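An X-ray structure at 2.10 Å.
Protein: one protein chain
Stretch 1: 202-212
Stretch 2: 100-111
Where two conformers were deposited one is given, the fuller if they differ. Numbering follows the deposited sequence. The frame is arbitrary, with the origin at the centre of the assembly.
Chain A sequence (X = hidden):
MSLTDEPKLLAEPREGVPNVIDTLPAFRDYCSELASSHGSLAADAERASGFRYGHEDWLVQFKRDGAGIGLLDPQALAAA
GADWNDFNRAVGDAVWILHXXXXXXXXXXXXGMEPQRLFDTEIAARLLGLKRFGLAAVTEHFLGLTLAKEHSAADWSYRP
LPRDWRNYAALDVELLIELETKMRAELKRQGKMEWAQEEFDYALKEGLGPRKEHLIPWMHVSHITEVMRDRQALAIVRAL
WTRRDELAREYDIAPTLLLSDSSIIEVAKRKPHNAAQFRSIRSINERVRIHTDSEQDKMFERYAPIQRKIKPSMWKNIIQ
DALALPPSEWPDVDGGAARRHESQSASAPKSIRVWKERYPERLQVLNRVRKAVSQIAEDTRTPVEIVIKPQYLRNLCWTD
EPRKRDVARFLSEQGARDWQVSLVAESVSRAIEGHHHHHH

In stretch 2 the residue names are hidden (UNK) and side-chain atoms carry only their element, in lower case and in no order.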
# COMPACT_ATOMS: atom_id res chain seq x y z
N TYR A 202 -11.20 10.01 7.57
CA TYR A 202 -10.68 10.23 6.22
C TYR A 202 -10.03 8.98 5.60
O TYR A 202 -10.22 8.71 4.41
CB TYR A 202 -9.68 11.39 6.26
CG TYR A 202 -8.90 11.62 4.98
CD1 TYR A 202 -9.48 12.27 3.89
CD2 TYR A 202 -7.56 11.23 4.88
CE1 TYR A 202 -8.76 12.49 2.73
CE2 TYR A 202 -6.83 11.44 3.72
CZ TYR A 202 -7.43 12.08 2.65
OH TYR A 202 -6.71 12.30 1.51
N ALA A 203 -9.27 8.25 6.41
CA ALA A 203 -8.61 7.01 5.97
C ALA A 203 -9.63 5.93 5.58
O ALA A 203 -9.42 5.20 4.62
CB ALA A 203 -7.70 6.49 7.05
N LEU A 204 -10.72 5.87 6.33
CA LEU A 204 -11.80 4.91 6.08
C LEU A 204 -12.54 5.27 4.80
O LEU A 204 -12.91 4.38 4.03
CB LEU A 204 -12.76 4.87 7.27
CG LEU A 204 -13.87 3.82 7.30
CD1 LEU A 204 -13.30 2.40 7.30
CD2 LEU A 204 -14.74 4.03 8.52
N LYS A 205 -12.75 6.57 4.60
CA LYS A 205 -13.36 7.12 3.39
C LYS A 205 -12.50 6.81 2.15
O LYS A 205 -13.00 6.29 1.16
CB LYS A 205 -13.53 8.63 3.55
CG LYS A 205 -14.35 9.34 2.49
CD LYS A 205 -14.00 10.84 2.40
CE LYS A 205 -14.69 11.69 3.48
NZ LYS A 205 -13.92 11.82 4.76
N GLU A 206 -11.21 7.12 2.25
CA GLU A 206 -10.25 6.92 1.14
C GLU A 206 -9.93 5.46 0.86
O GLU A 206 -9.88 5.05 -0.31
CB GLU A 206 -8.93 7.66 1.40
CG GLU A 206 -9.02 9.16 1.30
CD GLU A 206 -9.53 9.65 -0.04
OE1 GLU A 206 -10.59 10.31 -0.07
OE2 GLU A 206 -8.88 9.36 -1.07
N GLY A 207 -9.71 4.69 1.92
CA GLY A 207 -9.26 3.31 1.82
C GLY A 207 -10.33 2.31 1.43
O GLY A 207 -10.05 1.39 0.66
N LEU A 208 -11.54 2.46 1.96
CA LEU A 208 -12.62 1.52 1.68
C LEU A 208 -13.19 1.74 0.27
O LEU A 208 -14.14 2.49 0.06
CB LEU A 208 -13.71 1.59 2.75
CG LEU A 208 -14.50 0.32 3.07
CD1 LEU A 208 -13.57 -0.78 3.54
CD2 LEU A 208 -15.55 0.62 4.13
N GLY A 209 -12.56 1.06 -0.69
CA GLY A 209 -12.81 1.25 -2.11
C GLY A 209 -11.57 0.78 -2.85
O GLY A 209 -10.58 0.44 -2.21
N PRO A 210 -11.61 0.77 -4.20
CA PRO A 210 -10.49 0.29 -5.02
C PRO A 210 -9.24 1.15 -4.86
O PRO A 210 -9.35 2.38 -4.76
CB PRO A 210 -11.03 0.39 -6.45
CG PRO A 210 -12.53 0.48 -6.31
CD PRO A 210 -12.74 1.22 -5.04
N ARG A 211 -8.07 0.51 -4.83
CA ARG A 211 -6.80 1.21 -4.55
C ARG A 211 -6.34 2.14 -5.68
O ARG A 211 -6.75 2.00 -6.83
CB ARG A 211 -5.67 0.24 -4.16
CG ARG A 211 -5.55 -1.03 -4.99
CD ARG A 211 -5.86 -2.24 -4.14
NE ARG A 211 -6.70 -3.21 -4.84
CZ ARG A 211 -7.14 -4.36 -4.32
NH1 ARG A 211 -7.90 -5.17 -5.04
NH2 ARG A 211 -6.81 -4.70 -3.08
N LYS A 212 -5.47 3.08 -5.31
CA LYS A 212 -4.96 4.09 -6.22
C LYS A 212 -3.95 3.50 -7.20
O LYS A 212 -2.94 2.91 -6.79
CB LYS A 212 -4.30 5.24 -5.44
CG LYS A 212 -4.87 5.52 -4.04
CD LYS A 212 -6.24 6.20 -4.09
CE LYS A 212 -6.90 6.16 -2.73
NZ LYS A 212 -8.36 6.38 -2.84
N UNK A 100 -1.74 1.03 9.59
CA UNK A 100 -1.68 1.54 8.20
C UNK A 100 -2.86 0.99 7.40
O UNK A 100 -2.72 0.07 6.58
c UNK A 100 -0.16 1.87 6.15
o UNK A 100 0.76 1.45 5.43
o UNK A 100 -0.95 2.77 5.78
c UNK A 100 -0.32 1.24 7.54
N UNK A 101 -4.03 1.57 7.66
CA UNK A 101 -5.30 1.08 7.16
C UNK A 101 -5.48 1.21 5.66
O UNK A 101 -6.29 0.50 5.07
c UNK A 101 -6.46 1.78 7.89
o UNK A 101 -6.50 3.16 7.56
N UNK A 102 -4.72 2.10 5.02
CA UNK A 102 -4.79 2.27 3.57
C UNK A 102 -4.31 1.02 2.81
O UNK A 102 -4.66 0.83 1.64
c UNK A 102 -6.09 4.95 3.80
c UNK A 102 -4.02 3.52 3.14
c UNK A 102 -4.77 4.85 3.01
c UNK A 102 -3.85 6.04 3.34
N UNK A 103 -3.53 0.18 3.48
CA UNK A 103 -3.05 -1.08 2.91
C UNK A 103 -4.11 -2.18 2.84
O UNK A 103 -4.22 -2.87 1.83
n UNK A 103 -0.14 0.89 2.97
c UNK A 103 -0.24 -0.18 2.19
c UNK A 103 -1.82 -1.57 3.67
c UNK A 103 -0.50 -1.52 2.89
o UNK A 103 -0.13 -0.12 0.97
N UNK A 104 -4.89 -2.36 3.91
CA UNK A 104 -5.83 -3.48 3.99
C UNK A 104 -7.30 -3.16 3.71
O UNK A 104 -8.08 -4.07 3.44
o UNK A 104 -3.99 -4.64 6.86
c UNK A 104 -4.36 -4.67 5.67
c UNK A 104 -5.75 -4.19 5.35
o UNK A 104 -3.61 -5.07 4.74
N UNK A 105 -7.67 -1.89 3.77
CA UNK A 105 -9.06 -1.51 3.50
C UNK A 105 -9.56 -1.79 2.07
O UNK A 105 -10.72 -2.18 1.91
c UNK A 105 -9.46 0.26 5.43
c UNK A 105 -10.70 -0.32 6.10
c UNK A 105 -9.35 -0.06 3.93
c UNK A 105 -9.40 1.75 5.65
N UNK A 106 -8.71 -1.59 1.03
CA UNK A 106 -9.22 -1.95 -0.30
C UNK A 106 -9.57 -3.43 -0.47
O UNK A 106 -10.59 -3.76 -1.09
c UNK A 106 -8.07 -1.55 -1.24
c UNK A 106 -7.30 -0.54 -0.49
c UNK A 106 -7.35 -1.01 0.93
N UNK A 107 -8.73 -4.30 0.09
CA UNK A 107 -8.94 -5.74 0.04
C UNK A 107 -10.13 -6.21 0.85
O UNK A 107 -10.86 -7.09 0.41
N UNK A 108 -10.32 -5.62 2.03
CA UNK A 108 -11.50 -5.88 2.87
C UNK A 108 -12.79 -5.46 2.17
O UNK A 108 -13.76 -6.21 2.17
c UNK A 108 -9.83 -4.87 6.13
c UNK A 108 -11.41 -5.14 4.21
c UNK A 108 -9.94 -7.01 5.09
c UNK A 108 -8.87 -5.35 7.01
c UNK A 108 -8.99 -7.50 5.97
c UNK A 108 -10.37 -5.68 5.16
c UNK A 108 -8.46 -6.66 6.93
N UNK A 109 -12.77 -4.27 1.57
CA UNK A 109 -13.88 -3.77 0.74
C UNK A 109 -14.19 -4.73 -0.42
O UNK A 109 -15.35 -5.03 -0.69
o UNK A 109 -14.34 -1.76 -1.97
o UNK A 109 -15.72 -1.55 -0.26
c UNK A 109 -14.61 -1.86 -0.74
c UNK A 109 -13.54 -2.39 0.19
N UNK A 110 -13.14 -5.23 -1.06
CA UNK A 110 -13.31 -6.17 -2.17
C UNK A 110 -13.87 -7.53 -1.80
O UNK A 110 -14.48 -8.19 -2.63
c UNK A 110 -12.02 -6.29 -2.99
o UNK A 110 -10.42 -6.50 -5.28
c UNK A 110 -11.82 -5.12 -3.93
o UNK A 110 -11.45 -4.83 -6.27
c UNK A 110 -11.18 -5.51 -5.25
N UNK A 111 -13.69 -7.95 -0.55
CA UNK A 111 -14.34 -9.17 -0.06
C UNK A 111 -15.79 -8.93 0.36
O UNK A 111 -16.55 -9.88 0.54
c UNK A 111 -12.50 -11.91 0.00
c UNK A 111 -11.16 -10.61 1.66
c UNK A 111 -12.22 -10.52 0.57
c UNK A 111 -13.51 -9.83 1.05

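Position 100 carries two carbons, the second bearing two oxygens, and reaches nothing on stretch 1: an aspartate, D100. Position 101 has one carbon and one oxygen, the carbon directed toward stretch 1, and its oxygen lies 3.6 Å from A203 CB; this is S101, whose OG is hydrogen-bonded elsewhere in the structure. Position 102 has four carbons forked at the second, and one fork tip sits 3.4 Å from A203 O. It is a leucine, L102, and its CD1 also packs 3.9 Å from A203 CB.

Position 103, three carbons with an oxygen and a nitrogen on the third, is a glutamine, Q103, out of reach of stretch 1; its NE2 donates to D100 OD2 at 2.7 Å. Position 104, two carbons ending in two oxygens, points away and is D104.

Position 105 again has four carbons forked at the second, but here the CA-to-CB bond points toward stretch 1 and the branches meet L204 and L208. This is L105: its CD2 lies 3.9 Å from L204 CD1 and equally 3.9 Å from L208 CD1. At 106, three carbons close a ring onto the backbone nitrogen, so the residue is P106. Its N lies 3.3 Å from G207 O, yet has no hydrogen to share; its CA makes a CA-H...O contact with G209 O at 3.3 Å.

Position 107 has no side-chain atoms and is G107; its N lies 3.7 Å from R211 NH2. Position 108, one carbon and a six-carbon ring, is F108, whose end leads away. Position 109 has two carbons and two terminal oxygens: D109, whose CB packs 3.7 Å from L208 CD1 while OD1 approaches G209 CA at 3.4 Å. Position 110 has three carbons, the third bearing two oxygens, one of them near the R211 guanidinium; it is E110. Position 111, four carbons forked at the second, is L111, beyond reach.

The contact works by closeness of backbone, with no hydrogen bond crossing it. G207 CA comes 4.9 Å from L102 CA, and a CB modelled on G207 would fall 2.8 Å from L105 CD1, a clash; the bare glycine leaves room for that leucine. The helix of stretch 1 gives way at L208, and the chain then runs past P106, where R211 CD packs 3.7 Å from P106 CB. Beyond, R211 NH1 forms a salt bridge with E110 OE2 at 2.9 Å, approached at the guanidinium edge, although the arginine is poorly ordered. The rule is a glycine facing leucines, with charge at the margin.

Stretch 2, residues 100-111: DSLQDLPGFDEL
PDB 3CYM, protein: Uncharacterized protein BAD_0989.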